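Local coordinates for nucleotidyltransferase-like protein (Exiguobacterium sibiricum, PDB 3C18), which is probably a nucleotidyltransferase, one of the enzymes that move a nucleotide onto an acceptor, although its own substrate and reaction are not established, at residues Leu212-Leu215 with Leu216-Val220; Leu259-Phe262 with Phe263-Gly267; Glu26-Gln29 with Pro30-Leu34; Ala5-Thr8 with Ile9-Tyr13; Phe114-Thr117 with Glu118-Leu121. One frame throughout, in Å; residues are numbered along the deposited sequence. Where two conformers were deposited one is given.

Interaction 1 of 5, residues Leu212-Leu215 with Leu216-Val220; sequences LEHL and LQSKV
Leu212 and Leu216 form the packed flank of the final turns of helix 201-218. The backbone bond from Leu216 N to Leu212 O measures 3.0 Å, and Leu216 CB sits almost as close, 3.1 Å from Leu212 O. Both isobutyl groups run into the helical bundle, Leu212 against Leu130 and Phe134 and Leu216 against Phe127 and Leu130. Leu215 turns to another neighbour, helix 185-195. Its carbonyl takes a weak bond from Lys219 N, and Lys219 CG passes 3.2 Å from Leu215 O. The buried Lys219 chain ends in salt bridges to Glu167 and Asp184, which probably offset its charge.

Glu213, His214, Gln217 and Ser218 make the solvent side, where contact is sparse. Here Ser218 grips one carbonyl twice, with Ser218 N 3.0 Å and, in one of two conformers, Ser218 OG 2.7 Å from His214 O. With OG beside its own backbone N (chi1 -53°), the hydroxyl turns back along the helix, meets the oxygen from above the carbonyl plane and lies over one face of the His214 ring. Lys219 then leaves helical geometry and becomes the N-cap of helix 220-231, a helix-to-helix junction sharing one residue.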
loop_
_atom_site.group_PDB
_atom_site.type_symbol
_atom_site.label_atom_id
_atom_site.label_comp_id
_atom_site.label_asym_id
_atom_site.label_seq_id
_atom_site.Cartn_x
_atom_site.Cartn_y
_atom_site.Cartn_z
ATOM N N LEU A 212 -17.905 3.102 14.861
ATOM C CA LEU A 212 -16.479 2.804 14.689
ATOM C C LEU A 212 -15.695 3.075 15.956
ATOM O O LEU A 212 -14.707 2.361 16.279
ATOM C CB LEU A 212 -15.835 3.641 13.572
ATOM C CG LEU A 212 -15.925 3.158 12.127
ATOM C CD1 LEU A 212 -15.600 4.301 11.118
ATOM C CD2 LEU A 212 -15.001 1.994 11.925
ATOM N N GLU A 213 -16.041 4.157 16.639
ATOM C CA GLU A 213 -15.213 4.583 17.776
ATOM C C GLU A 213 -15.398 3.588 18.899
ATOM O O GLU A 213 -14.478 3.266 19.645
ATOM C CB GLU A 213 -15.554 6.003 18.229
ATOM C CG GLU A 213 -14.654 6.493 19.342
ATOM C CD GLU A 213 -14.817 7.971 19.642
ATOM O OE1 GLU A 213 -15.776 8.574 19.110
ATOM O OE2 GLU A 213 -13.983 8.533 20.391
ATOM N N HIS A 214 -16.606 3.079 18.974
ATOM C CA HIS A 214 -16.972 2.088 19.976
ATOM C C HIS A 214 -16.223 0.778 19.742
ATOM O O HIS A 214 -15.586 0.228 20.631
ATOM C CB HIS A 214 -18.465 1.828 19.898
ATOM C CG HIS A 214 -18.979 0.895 20.945
ATOM N ND1 HIS A 214 -18.720 1.065 22.290
ATOM C CD2 HIS A 214 -19.789 -0.187 20.850
ATOM C CE1 HIS A 214 -19.321 0.110 22.975
ATOM N NE2 HIS A 214 -19.978 -0.659 22.124
ATOM N N LEU A 215 -16.328 0.284 18.520
ATOM C CA LEU A 215 -15.709 -1.008 18.127
ATOM C C LEU A 215 -14.185 -0.971 18.165
ATOM O O LEU A 215 -13.486 -1.975 18.375
ATOM C CB LEU A 215 -16.242 -1.461 16.758
ATOM C CG LEU A 215 -17.738 -1.777 16.833
ATOM C CD1 LEU A 215 -18.343 -2.224 15.534
ATOM C CD2 LEU A 215 -17.953 -2.841 17.856
ATOM N N LEU A 216 -13.669 0.225 18.037
ATOM C CA LEU A 216 -12.223 0.464 18.027
ATOM C C LEU A 216 -11.679 0.230 19.426
ATOM O O LEU A 216 -10.670 -0.436 19.645
ATOM C CB LEU A 216 -11.944 1.910 17.614
ATOM C CG LEU A 216 -10.589 2.315 17.086
ATOM C CD1 LEU A 216 -9.950 1.179 16.365
ATOM C CD2 LEU A 216 -10.770 3.476 16.133
ATOM N N GLN A 217 -12.330 0.902 20.361
ATOM C CA GLN A 217 -12.028 0.764 21.784
ATOM C C GLN A 217 -12.180 -0.720 22.194
ATOM O O GLN A 217 -11.383 -1.294 22.917
ATOM C CB GLN A 217 -12.990 1.642 22.602
ATOM C CG GLN A 217 -12.971 1.357 24.091
ATOM C CD GLN A 217 -11.818 2.037 24.786
ATOM O OE1 GLN A 217 -11.817 3.262 24.922
ATOM N NE2 GLN A 217 -10.837 1.251 25.252
ATOM N N SER A 218 -13.184 -1.352 21.637
ATOM C CA SER A 218 -13.501 -2.747 21.983
ATOM C C SER A 218 -12.433 -3.743 21.521
ATOM O O SER A 218 -12.280 -4.799 22.104
ATOM C CB SER A 218 -14.854 -3.158 21.393
ATOM O OG SER A 218 -15.890 -2.239 21.746
ATOM N N LYS A 219 -11.723 -3.410 20.452
ATOM C CA LYS A 219 -10.724 -4.318 19.846
ATOM C C LYS A 219 -9.299 -3.841 20.077
ATOM O O LYS A 219 -8.363 -4.261 19.439
ATOM C CB LYS A 219 -10.964 -4.445 18.342
ATOM C CG LYS A 219 -12.373 -4.932 18.003
ATOM C CD LYS A 219 -12.557 -5.325 16.554
ATOM C CE LYS A 219 -13.974 -5.811 16.273
ATOM N NZ LYS A 219 -14.192 -7.184 16.763
ATOM N N VAL A 220 -9.172 -2.968 21.034
ATOM C CA VAL A 220 -7.916 -2.308 21.316
ATOM C C VAL A 220 -6.842 -3.336 21.652
ATOM O O VAL A 220 -5.670 -3.225 21.238
ATOM C CB VAL A 220 -8.104 -1.239 22.452
ATOM C CG1 VAL A 220 -8.287 -1.912 23.805
ATOM C CG2 VAL A 220 -6.920 -0.280 22.475
#

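Interaction 2 of 5, residues Leu259-Phe262 with Phe263-Gly267; sequences LVDF and FIRKG
Phe263 N to Leu259 O (2.9 Å) heads a regular helical ladder that continues from Ile264 to Val260 and from Arg265 to Asp261, then weakens at Lys266 N to Phe262 O. Phe262, its CG anti to the backbone N (chi1 -177°), has its ring beside Lys266 and directs an edge at the face of Phe263, offset, with centroids 6.0 Å apart and planes at 67°. Lys266 CG lies over one Phe262 face, 4.0 Å from the ring centroid (CH-pi), and Arg265 NH2 at the ring edge, 3.5 Å from Phe262 CD1. The helix closes in a Schellman motif: Gly267, with positive phi (81°), bonds through its N to Ile264 O, in the helix-turn-helix part of the chain. An alanine in place of Phe262 would probably leave the Phe263 face without its edge-on partner and the Lys266 chain free to turn. Asp261 OD2 takes both Arg265 NE, at 2.9 Å, and, weakly, Arg265 NH2; NE approaches from well above the carboxylate plane. The same oxygen also forms a salt bridge with Arg31 of the second subunit, and Asp261 OD1 binds a glycerol. Val260 CG1 meets Ile264 CD1 on the flank facing Ile269 and Tyr286.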
loop_
_atom_site.group_PDB
_atom_site.type_symbol
_atom_site.label_atom_id
_atom_site.label_comp_id
_atom_site.label_asym_id
_atom_site.label_seq_id
_atom_site.Cartn_x
_atom_site.Cartn_y
_atom_site.Cartn_z
ATOM N N LEU A 259 -0.077 4.497 16.753
ATOM C CA LEU A 259 -0.524 3.388 17.612
ATOM C C LEU A 259 -0.168 3.719 19.033
ATOM O O LEU A 259 -0.993 3.602 19.933
ATOM C CB LEU A 259 0.098 2.069 17.234
ATOM C CG LEU A 259 -0.402 1.361 15.978
ATOM C CD1 LEU A 259 0.443 0.075 15.692
ATOM C CD2 LEU A 259 -1.864 1.037 16.141
ATOM N N VAL A 260 1.064 4.169 19.229
ATOM C CA VAL A 260 1.522 4.477 20.567
ATOM C C VAL A 260 0.711 5.619 21.188
ATOM O O VAL A 260 0.314 5.565 22.349
ATOM C CB VAL A 260 3.037 4.733 20.611
ATOM C CG1 VAL A 260 3.407 5.457 21.878
ATOM C CG2 VAL A 260 3.783 3.408 20.508
ATOM N N ASP A 261 0.426 6.631 20.399
ATOM C CA ASP A 261 -0.361 7.785 20.852
ATOM C C ASP A 261 -1.713 7.317 21.317
ATOM O O ASP A 261 -2.268 7.742 22.346
ATOM C CB ASP A 261 -0.592 8.734 19.684
ATOM C CG ASP A 261 -1.413 9.967 20.058
ATOM O OD1 ASP A 261 -0.833 10.938 20.584
ATOM O OD2 ASP A 261 -2.622 10.013 19.750
ATOM N N PHE A 262 -2.255 6.406 20.530
ATOM C CA PHE A 262 -3.575 5.881 20.813
ATOM C C PHE A 262 -3.577 5.073 22.097
ATOM O O PHE A 262 -4.387 5.266 22.964
ATOM C CB PHE A 262 -4.044 5.014 19.685
ATOM C CG PHE A 262 -5.414 4.499 19.883
ATOM C CD1 PHE A 262 -6.476 5.303 19.684
ATOM C CD2 PHE A 262 -5.626 3.215 20.259
ATOM C CE1 PHE A 262 -7.779 4.825 19.846
ATOM C CE2 PHE A 262 -6.925 2.722 20.426
ATOM C CZ PHE A 262 -7.986 3.529 20.209
ATOM N N PHE A 263 -2.627 4.168 22.210
ATOM C CA PHE A 263 -2.564 3.292 23.363
ATOM C C PHE A 263 -2.314 4.091 24.662
ATOM O O PHE A 263 -2.742 3.719 25.733
ATOM C CB PHE A 263 -1.523 2.216 23.158
ATOM C CG PHE A 263 -1.856 1.235 22.052
ATOM C CD1 PHE A 263 -3.102 0.703 21.948
ATOM C CD2 PHE A 263 -0.894 0.805 21.164
ATOM C CE1 PHE A 263 -3.377 -0.197 20.960
ATOM C CE2 PHE A 263 -1.179 -0.114 20.177
ATOM C CZ PHE A 263 -2.414 -0.604 20.085
ATOM N N ILE A 264 -1.654 5.235 24.538
ATOM C CA ILE A 264 -1.386 6.087 25.714
ATOM C C ILE A 264 -2.706 6.648 26.166
ATOM O O ILE A 264 -3.021 6.664 27.334
ATOM C CB ILE A 264 -0.412 7.255 25.393
ATOM C CG1 ILE A 264 1.023 6.712 25.216
ATOM C CG2 ILE A 264 -0.474 8.286 26.506
ATOM C CD1 ILE A 264 1.947 7.701 24.728
ATOM N N ARG A 265 -3.519 7.063 25.214
ATOM C CA ARG A 265 -4.816 7.675 25.546
ATOM C C ARG A 265 -5.807 6.650 26.085
ATOM O O ARG A 265 -6.751 6.997 26.749
ATOM C CB ARG A 265 -5.399 8.376 24.335
ATOM C CG ARG A 265 -4.657 9.648 24.008
ATOM C CD ARG A 265 -5.261 10.386 22.832
ATOM N NE ARG A 265 -4.912 9.736 21.576
ATOM C CZ ARG A 265 -5.791 9.215 20.719
ATOM N NH1 ARG A 265 -7.097 9.305 20.952
ATOM N NH2 ARG A 265 -5.354 8.631 19.611
ATOM N N LYS A 266 -5.583 5.386 25.804
ATOM C CA LYS A 266 -6.477 4.320 26.261
ATOM C C LYS A 266 -5.951 3.689 27.533
ATOM O O LYS A 266 -6.524 2.734 28.073
ATOM C CB LYS A 266 -6.614 3.229 25.203
ATOM C CG LYS A 266 -7.313 3.684 23.968
ATOM C CD LYS A 266 -8.648 4.273 24.272
ATOM C CE LYS A 266 -9.172 5.074 23.105
ATOM N NZ LYS A 266 -10.230 6.003 23.532
ATOM N N GLY A 267 -4.830 4.215 27.988
ATOM C CA GLY A 267 -4.246 3.799 29.253
ATOM C C GLY A 267 -3.436 2.537 29.207
ATOM O O GLY A 267 -3.095 2.000 30.236
#

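Interaction 3 of 5, residues Glu26-Gln29 with Pro30-Leu34; sequences EKRQ and PRDSL
An Asx turn at Asp32 organises the loop between strands 19-26 and 40-46, and Arg28 grips the same carboxylate. Arg28 takes it side-on, with Arg28 NE 3.0 Å from Asp32 OD2 and Arg28 NH2 2.9 Å from Asp32 OD1. The two flat groups are only 8° from coplanar, and NH2 uses the syn lone pair of OD1. Arg28 N adds a third bond, 2.9 Å to Asp32 OD2 on its anti side. The turn itself is the bond from Leu34 N to Asp32 OD1, 3.1 Å, delivered from above the carboxylate plane, so each oxygen of this buried group has two donors. A bend at chi3 (-53°) swings the guanidinium into line, and Leu34 CD2 lies over one of its faces. An asparagine in place of Asp32 would probably leave the Arg28 charge without its mate and a donor short of an acceptor. A water bridges Gln29 OE1 and Ser33 N, 3.1 Å from each. Backbone bonds between Lys27 and Asp39 complete the setting, a long hairpin connection between neighbouring antiparallel strands, its first half folded back on itself by the side-on pair and the Asx turn.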
loop_
_atom_site.group_PDB
_atom_site.type_symbol
_atom_site.label_atom_id
_atom_site.label_comp_id
_atom_site.label_asym_id
_atom_site.label_seq_id
_atom_site.Cartn_x
_atom_site.Cartn_y
_atom_site.Cartn_z
ATOM N N GLU A 26 -2.370 -24.605 -13.637
ATOM C CA GLU A 26 -3.094 -24.555 -14.902
ATOM C C GLU A 26 -4.264 -23.612 -14.824
ATOM O O GLU A 26 -4.922 -23.485 -13.789
ATOM C CB GLU A 26 -3.600 -25.949 -15.254
ATOM C CG GLU A 26 -4.253 -26.029 -16.612
ATOM C CD GLU A 26 -4.563 -27.459 -17.003
ATOM O OE1 GLU A 26 -4.896 -28.250 -16.097
ATOM O OE2 GLU A 26 -4.459 -27.784 -18.206
ATOM N N LYS A 27 -4.528 -22.949 -15.930
ATOM C CA LYS A 27 -5.695 -22.079 -16.012
ATOM C C LYS A 27 -6.969 -22.874 -15.773
ATOM O O LYS A 27 -7.063 -24.050 -16.113
ATOM C CB LYS A 27 -5.778 -21.373 -17.358
ATOM C CG LYS A 27 -6.045 -22.287 -18.518
ATOM C CD LYS A 27 -6.299 -21.472 -19.749
ATOM C CE LYS A 27 -6.515 -22.349 -20.954
ATOM N NZ LYS A 27 -6.898 -21.473 -22.073
ATOM N N ARG A 28 -7.935 -22.214 -15.153
ATOM C CA ARG A 28 -9.207 -22.860 -14.777
ATOM C C ARG A 28 -10.303 -22.492 -15.759
ATOM O O ARG A 28 -11.394 -23.070 -15.798
ATOM C CB ARG A 28 -9.606 -22.422 -13.370
ATOM C CG ARG A 28 -8.571 -22.787 -12.306
ATOM C CD ARG A 28 -8.805 -21.997 -11.041
ATOM N NE ARG A 28 -8.866 -20.579 -11.332
ATOM C CZ ARG A 28 -9.158 -19.639 -10.448
ATOM N NH1 ARG A 28 -9.431 -19.973 -9.198
ATOM N NH2 ARG A 28 -9.177 -18.364 -10.824
ATOM N N GLN A 29 -9.967 -21.518 -16.573
ATOM C CA GLN A 29 -10.906 -20.941 -17.512
ATOM C C GLN A 29 -10.128 -20.086 -18.478
ATOM O O GLN A 29 -8.939 -19.793 -18.245
ATOM C CB GLN A 29 -11.912 -20.048 -16.773
ATOM C CG GLN A 29 -11.222 -19.028 -15.856
ATOM C CD GLN A 29 -12.066 -17.807 -15.571
ATOM O OE1 GLN A 29 -11.574 -16.672 -15.585
ATOM N NE2 GLN A 29 -13.344 -18.026 -15.334
ATOM N N PRO A 30 -10.772 -19.682 -19.576
ATOM C CA PRO A 30 -10.046 -18.761 -20.443
ATOM C C PRO A 30 -9.824 -17.423 -19.756
ATOM O O PRO A 30 -10.621 -16.980 -18.922
ATOM C CB PRO A 30 -10.960 -18.635 -21.662
ATOM C CG PRO A 30 -11.670 -19.949 -21.701
ATOM C CD PRO A 30 -11.944 -20.262 -20.254
ATOM N N ARG A 31 -8.696 -16.823 -20.094
ATOM C CA ARG A 31 -8.294 -15.534 -19.553
ATOM C C ARG A 31 -8.396 -15.538 -18.023
ATOM O O ARG A 31 -9.011 -14.675 -17.424
ATOM C CB ARG A 31 -9.143 -14.422 -20.159
ATOM C CG ARG A 31 -9.128 -14.402 -21.670
ATOM C CD ARG A 31 -9.666 -13.091 -22.212
ATOM N NE ARG A 31 -8.813 -11.984 -21.805
ATOM C CZ ARG A 31 -9.036 -11.230 -20.735
ATOM N NH1 ARG A 31 -10.104 -11.445 -19.974
ATOM N NH2 ARG A 31 -8.195 -10.252 -20.434
ATOM N N ASP A 32 -7.794 -16.549 -17.427
ATOM C CA ASP A 32 -7.734 -16.713 -15.980
ATOM C C ASP A 32 -6.689 -15.774 -15.404
ATOM O O ASP A 32 -5.526 -15.806 -15.778
ATOM C CB ASP A 32 -7.375 -18.154 -15.642
ATOM C CG ASP A 32 -7.640 -18.504 -14.201
ATOM O OD1 ASP A 32 -8.035 -17.617 -13.437
ATOM O OD2 ASP A 32 -7.456 -19.683 -13.831
ATOM N N SER A 33 -7.130 -14.906 -14.509
ATOM C CA SER A 33 -6.226 -13.939 -13.853
ATOM C C SER A 33 -5.215 -14.682 -12.982
ATOM O O SER A 33 -4.119 -14.200 -12.722
ATOM C CB SER A 33 -7.014 -12.983 -12.971
ATOM O OG SER A 33 -7.760 -13.728 -12.017
ATOM N N LEU A 34 -5.598 -15.871 -12.568
ATOM C CA LEU A 34 -4.762 -16.708 -11.697
ATOM C C LEU A 34 -3.437 -17.068 -12.364
ATOM O O LEU A 34 -2.398 -17.282 -11.701
ATOM C CB LEU A 34 -5.485 -18.021 -11.335
ATOM C CG LEU A 34 -4.730 -18.918 -10.339
ATOM C CD1 LEU A 34 -4.762 -18.279 -8.928
ATOM C CD2 LEU A 34 -5.264 -20.349 -10.302
HETATM O O HOH W 1 -6.657 -18.204 -22.071
HETATM O O HOH W 2 -10.136 -14.316 -14.186
#

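Interaction 4 of 5, residues Ala5-Thr8 with Ile9-Tyr13; sequences ATRT and IYSEY
Thr6 O takes two backbone donors in helix 2-15, Ile9 N at 2.7 Å and Tyr10 N at 2.9 Å. The shorter bond, to the residue three on, comes from above the carbonyl plane, while Tyr10 N lies nearly on the line of the C=O bond. Ile9 N makes no bond four residues back, one mark of a kinked helix. A second gap follows, where water replaces the direct bond: it donates to Thr8 O at 3.0 Å and accepts from Glu12 N at 2.8 Å. Between these irregularities Ser11 holds the carbonyl of Arg7 from both faces of its plane, with Ser11 N 3.1 Å and Ser11 OG 2.9 Å from Arg7 O.

Among the side chains, Tyr10 folds back over the preceding turn. Its CG stands between the backbone N and the carbonyl carbon (chi1 82°), which brings the ring toward Thr6 and Arg7. Thr6 OG1 lies in the ring plane at its edge, 3.3 Å from Tyr10 CD2, and is itself hydrogen-bonded to Met2 O. Tyr10 CE2 comes 3.5 Å from Arg7 CA. The Arg7 chain then runs beside the ring in the same direction, and both ends meet Glu3: Arg7 NH2 by a salt bridge, Tyr10 OH by a hydrogen bond.

The inward face of the helix lies on the mixed sheet of the nucleotidyltransferase-like part. Ile9 rests on Val65 and Leu67 of strand 63-71 and on Tyr58 of strand 53-60, Thr6 on Leu42 of strand 40-46, and Tyr10 on Ile22 of strand 19-26.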
loop_
_atom_site.group_PDB
_atom_site.type_symbol
_atom_site.label_atom_id
_atom_site.label_comp_id
_atom_site.label_asym_id
_atom_site.label_seq_id
_atom_site.Cartn_x
_atom_site.Cartn_y
_atom_site.Cartn_z
ATOM N N ALA A 5 5.055 -30.815 -20.353
ATOM C CA ALA A 5 4.732 -29.741 -21.329
ATOM C C ALA A 5 5.577 -28.476 -21.145
ATOM O O ALA A 5 5.637 -27.615 -22.034
ATOM C CB ALA A 5 3.251 -29.380 -21.275
ATOM N N THR A 6 6.237 -28.373 -19.995
ATOM C CA THR A 6 7.058 -27.172 -19.681
ATOM C C THR A 6 8.532 -27.497 -19.422
ATOM O O THR A 6 9.338 -26.628 -19.055
ATOM C CB THR A 6 6.528 -26.405 -18.443
ATOM O OG1 THR A 6 6.671 -27.215 -17.278
ATOM C CG2 THR A 6 5.073 -26.024 -18.603
ATOM N N ARG A 7 8.877 -28.758 -19.630
ATOM C CA ARG A 7 10.211 -29.248 -19.284
ATOM C C ARG A 7 11.323 -28.425 -19.907
ATOM O O ARG A 7 12.359 -28.170 -19.285
ATOM C CB ARG A 7 10.374 -30.719 -19.682
ATOM C CG ARG A 7 11.596 -31.389 -19.088
ATOM C CD ARG A 7 11.640 -32.844 -19.493
ATOM N NE ARG A 7 10.490 -33.584 -18.986
ATOM C CZ ARG A 7 10.154 -34.807 -19.381
ATOM N NH1 ARG A 7 10.872 -35.427 -20.301
ATOM N NH2 ARG A 7 9.097 -35.406 -18.868
ATOM N N THR A 8 11.091 -28.007 -21.137
ATOM C CA THR A 8 12.095 -27.263 -21.903
ATOM C C THR A 8 12.308 -25.885 -21.298
ATOM O O THR A 8 13.340 -25.234 -21.513
ATOM C CB THR A 8 11.683 -27.131 -23.384
ATOM O OG1 THR A 8 11.700 -28.426 -23.998
ATOM C CG2 THR A 8 12.623 -26.211 -24.132
ATOM N N ILE A 9 11.329 -25.453 -20.525
ATOM C CA ILE A 9 11.395 -24.136 -19.886
ATOM C C ILE A 9 11.954 -24.225 -18.464
ATOM O O ILE A 9 12.822 -23.466 -18.094
ATOM C CB ILE A 9 10.017 -23.416 -19.848
ATOM C CG1 ILE A 9 9.512 -23.152 -21.269
ATOM C CG2 ILE A 9 10.119 -22.084 -19.049
ATOM C CD1 ILE A 9 8.208 -22.378 -21.364
ATOM N N TYR A 10 11.474 -25.168 -17.666
ATOM C CA TYR A 10 11.828 -25.157 -16.235
ATOM C C TYR A 10 13.129 -25.866 -15.942
ATOM O O TYR A 10 13.778 -25.620 -14.924
ATOM C CB TYR A 10 10.700 -25.751 -15.389
ATOM C CG TYR A 10 10.664 -27.258 -15.322
ATOM C CD1 TYR A 10 11.625 -27.954 -14.609
ATOM C CD2 TYR A 10 9.635 -27.985 -15.924
ATOM C CE1 TYR A 10 11.591 -29.334 -14.527
ATOM C CE2 TYR A 10 9.601 -29.380 -15.856
ATOM C CZ TYR A 10 10.582 -30.038 -15.151
ATOM O OH TYR A 10 10.579 -31.417 -15.037
ATOM N N SER A 11 13.537 -26.723 -16.857
ATOM C CA SER A 11 14.685 -27.619 -16.570
ATOM C C SER A 11 15.932 -26.875 -16.141
ATOM O O SER A 11 16.619 -27.290 -15.230
ATOM C CB SER A 11 15.007 -28.576 -17.734
ATOM O OG SER A 11 14.151 -29.711 -17.678
ATOM N N GLU A 12 16.188 -25.745 -16.771
ATOM C CA GLU A 12 17.432 -25.005 -16.513
ATOM C C GLU A 12 17.379 -24.422 -15.075
ATOM O O GLU A 12 18.407 -24.227 -14.419
ATOM C CB GLU A 12 17.635 -23.907 -17.576
ATOM N N TYR A 13 16.152 -24.212 -14.590
ATOM C CA TYR A 13 15.894 -23.656 -13.251
ATOM C C TYR A 13 16.134 -24.698 -12.190
ATOM O O TYR A 13 16.769 -24.428 -11.156
ATOM C CB TYR A 13 14.486 -23.059 -13.134
ATOM C CG TYR A 13 14.333 -21.769 -13.931
ATOM C CD1 TYR A 13 14.665 -20.547 -13.389
ATOM C CD2 TYR A 13 13.885 -21.791 -15.255
ATOM C CE1 TYR A 13 14.526 -19.356 -14.143
ATOM C CE2 TYR A 13 13.744 -20.622 -16.004
ATOM C CZ TYR A 13 14.072 -19.407 -15.444
ATOM O OH TYR A 13 13.978 -18.242 -16.206
HETATM O O HOH W 3 15.593 -25.159 -19.462
#

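Interaction 5 of 5, residues Phe114-Thr117 with Glu118-Leu121; sequences FPET and ERCL
Glu118, Arg119 and Glu116 carry the first turn of helix 116-142, with Pro115 at its N-cap. The turn closes by Arg119 N bonding to Pro115 O at 2.9 Å, followed by Cys120 to Glu116 and Leu121 to Thr117. Glu118 folds toward the cap: with CG beside its own backbone N (chi1 -54°), its extended chain lies across the proline ring, and Glu118 OE2 is 3.5 Å from Pro115 CG. The carboxylates of Glu116 and Glu118 at this end would probably be favoured by the positive end of the helix dipole.

Arg119 meets Phe114 and Glu116 in turn. Its aliphatic part crosses the Phe114 ring at about a right angle, with Arg119 CB over one face, 3.9 Å from the ring centroid in a CH-pi contact; Phe114 also stacks with His171. Beyond that, its chain runs beside Glu116, pointing the same way, to a salt bridge of 2.6 Å between Arg119 NH2 and Glu116 OE2. As a hydrogen bond this is weak, for the N-H is bent (122°); the carboxylate and guanidinium planes stand 65° apart. Arg119 NH1 has Leu166 O as a further acceptor. A water joins the group, donating to Phe114 O at 2.8 Å and weakly to Glu116 OE1, and accepting weakly from Arg119 NE.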
loop_
_atom_site.group_PDB
_atom_site.type_symbol
_atom_site.label_atom_id
_atom_site.label_comp_id
_atom_site.label_asym_id
_atom_site.label_seq_id
_atom_site.Cartn_x
_atom_site.Cartn_y
_atom_site.Cartn_z
ATOM N N PHE A 114 -1.977 -21.334 10.892
ATOM C CA PHE A 114 -1.907 -19.872 11.029
ATOM C C PHE A 114 -1.161 -19.551 12.321
ATOM O O PHE A 114 -1.773 -19.320 13.355
ATOM C CB PHE A 114 -3.305 -19.250 11.091
ATOM C CG PHE A 114 -3.341 -17.750 10.767
ATOM C CD1 PHE A 114 -2.159 -17.022 10.665
ATOM C CD2 PHE A 114 -4.563 -17.075 10.624
ATOM C CE1 PHE A 114 -2.180 -15.669 10.359
ATOM C CE2 PHE A 114 -4.591 -15.708 10.316
ATOM C CZ PHE A 114 -3.398 -15.010 10.182
ATOM N N PRO A 115 0.166 -19.500 12.269
ATOM C CA PRO A 115 0.920 -19.187 13.459
ATOM C C PRO A 115 0.436 -17.939 14.199
ATOM O O PRO A 115 0.107 -16.915 13.614
ATOM C CB PRO A 115 2.333 -18.991 12.934
ATOM C CG PRO A 115 2.376 -19.776 11.676
ATOM C CD PRO A 115 1.024 -19.628 11.088
ATOM N N GLU A 116 0.426 -18.078 15.514
ATOM C CA GLU A 116 -0.082 -17.073 16.415
ATOM C C GLU A 116 0.660 -15.769 16.229
ATOM O O GLU A 116 0.057 -14.714 16.166
ATOM C CB GLU A 116 0.027 -17.562 17.876
ATOM C CG GLU A 116 -0.807 -16.776 18.834
ATOM C CD GLU A 116 -2.292 -16.808 18.485
ATOM O OE1 GLU A 116 -2.778 -17.768 17.828
ATOM O OE2 GLU A 116 -2.971 -15.847 18.881
ATOM N N THR A 117 1.971 -15.835 16.071
ATOM C CA THR A 117 2.772 -14.607 15.949
ATOM C C THR A 117 2.421 -13.845 14.679
ATOM O O THR A 117 2.396 -12.602 14.662
ATOM C CB THR A 117 4.283 -14.899 15.936
ATOM O OG1 THR A 117 4.572 -15.864 14.917
ATOM C CG2 THR A 117 4.733 -15.422 17.290
ATOM N N GLU A 118 2.151 -14.605 13.616
ATOM C CA GLU A 118 1.800 -13.995 12.315
ATOM C C GLU A 118 0.403 -13.414 12.369
ATOM O O GLU A 118 0.155 -12.379 11.832
ATOM C CB GLU A 118 1.865 -14.975 11.160
ATOM C CG GLU A 118 3.183 -15.687 11.037
ATOM C CD GLU A 118 3.166 -16.701 9.923
ATOM O OE1 GLU A 118 2.124 -16.782 9.205
ATOM O OE2 GLU A 118 4.192 -17.399 9.780
ATOM N N ARG A 119 -0.497 -14.102 13.043
ATOM C CA ARG A 119 -1.854 -13.609 13.162
ATOM C C ARG A 119 -1.887 -12.303 13.913
ATOM O O ARG A 119 -2.602 -11.373 13.548
ATOM C CB ARG A 119 -2.760 -14.598 13.875
ATOM C CG ARG A 119 -4.199 -14.149 13.824
ATOM C CD ARG A 119 -5.159 -15.266 14.231
ATOM N NE ARG A 119 -4.932 -15.632 15.609
ATOM C CZ ARG A 119 -5.574 -15.098 16.639
ATOM N NH1 ARG A 119 -6.513 -14.180 16.455
ATOM N NH2 ARG A 119 -5.282 -15.501 17.859
ATOM N N CYS A 120 -1.102 -12.244 14.977
ATOM C CA CYS A 120 -1.100 -11.066 15.867
ATOM C C CYS A 120 -0.497 -9.883 15.171
ATOM O O CYS A 120 -0.951 -8.763 15.354
ATOM C CB CYS A 120 -0.376 -11.341 17.189
ATOM S SG CYS A 120 -1.415 -12.388 18.258
ATOM N N LEU A 121 0.504 -10.139 14.345
ATOM C CA LEU A 121 1.154 -9.058 13.574
ATOM C C LEU A 121 0.169 -8.496 12.564
ATOM O O LEU A 121 0.051 -7.285 12.374
ATOM C CB LEU A 121 2.399 -9.572 12.840
ATOM C CG LEU A 121 3.056 -8.553 11.905
ATOM C CD1 LEU A 121 3.303 -7.238 12.605
ATOM C CD2 LEU A 121 4.325 -9.130 11.310
HETATM O O HOH W 4 -4.024 -18.520 14.838
#

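Interactions 1 and 2 touch, their centres 13 Å apart: Val220 CG2 lies 3.6 Å from Phe262 CE2, and Leu216 CG 4.2 Å from Phe262 CZ. Both also rest on Phe127 of helix 116-142, whose first turn is interaction 5, about 21 and 22 Å away between centres. Interactions 3 and 4 form a separate group in the nucleotidyltransferase-like part, 21 Å apart between centres, with the centre of interaction 5 31 and 36 Å from theirs. Within one chain the centres of interactions 2 and 3 are 47 Å apart, yet the dimer brings them together through Arg31 of one subunit and Asp261 of the other, beside the bound glycerol, which probably came from crystallisation.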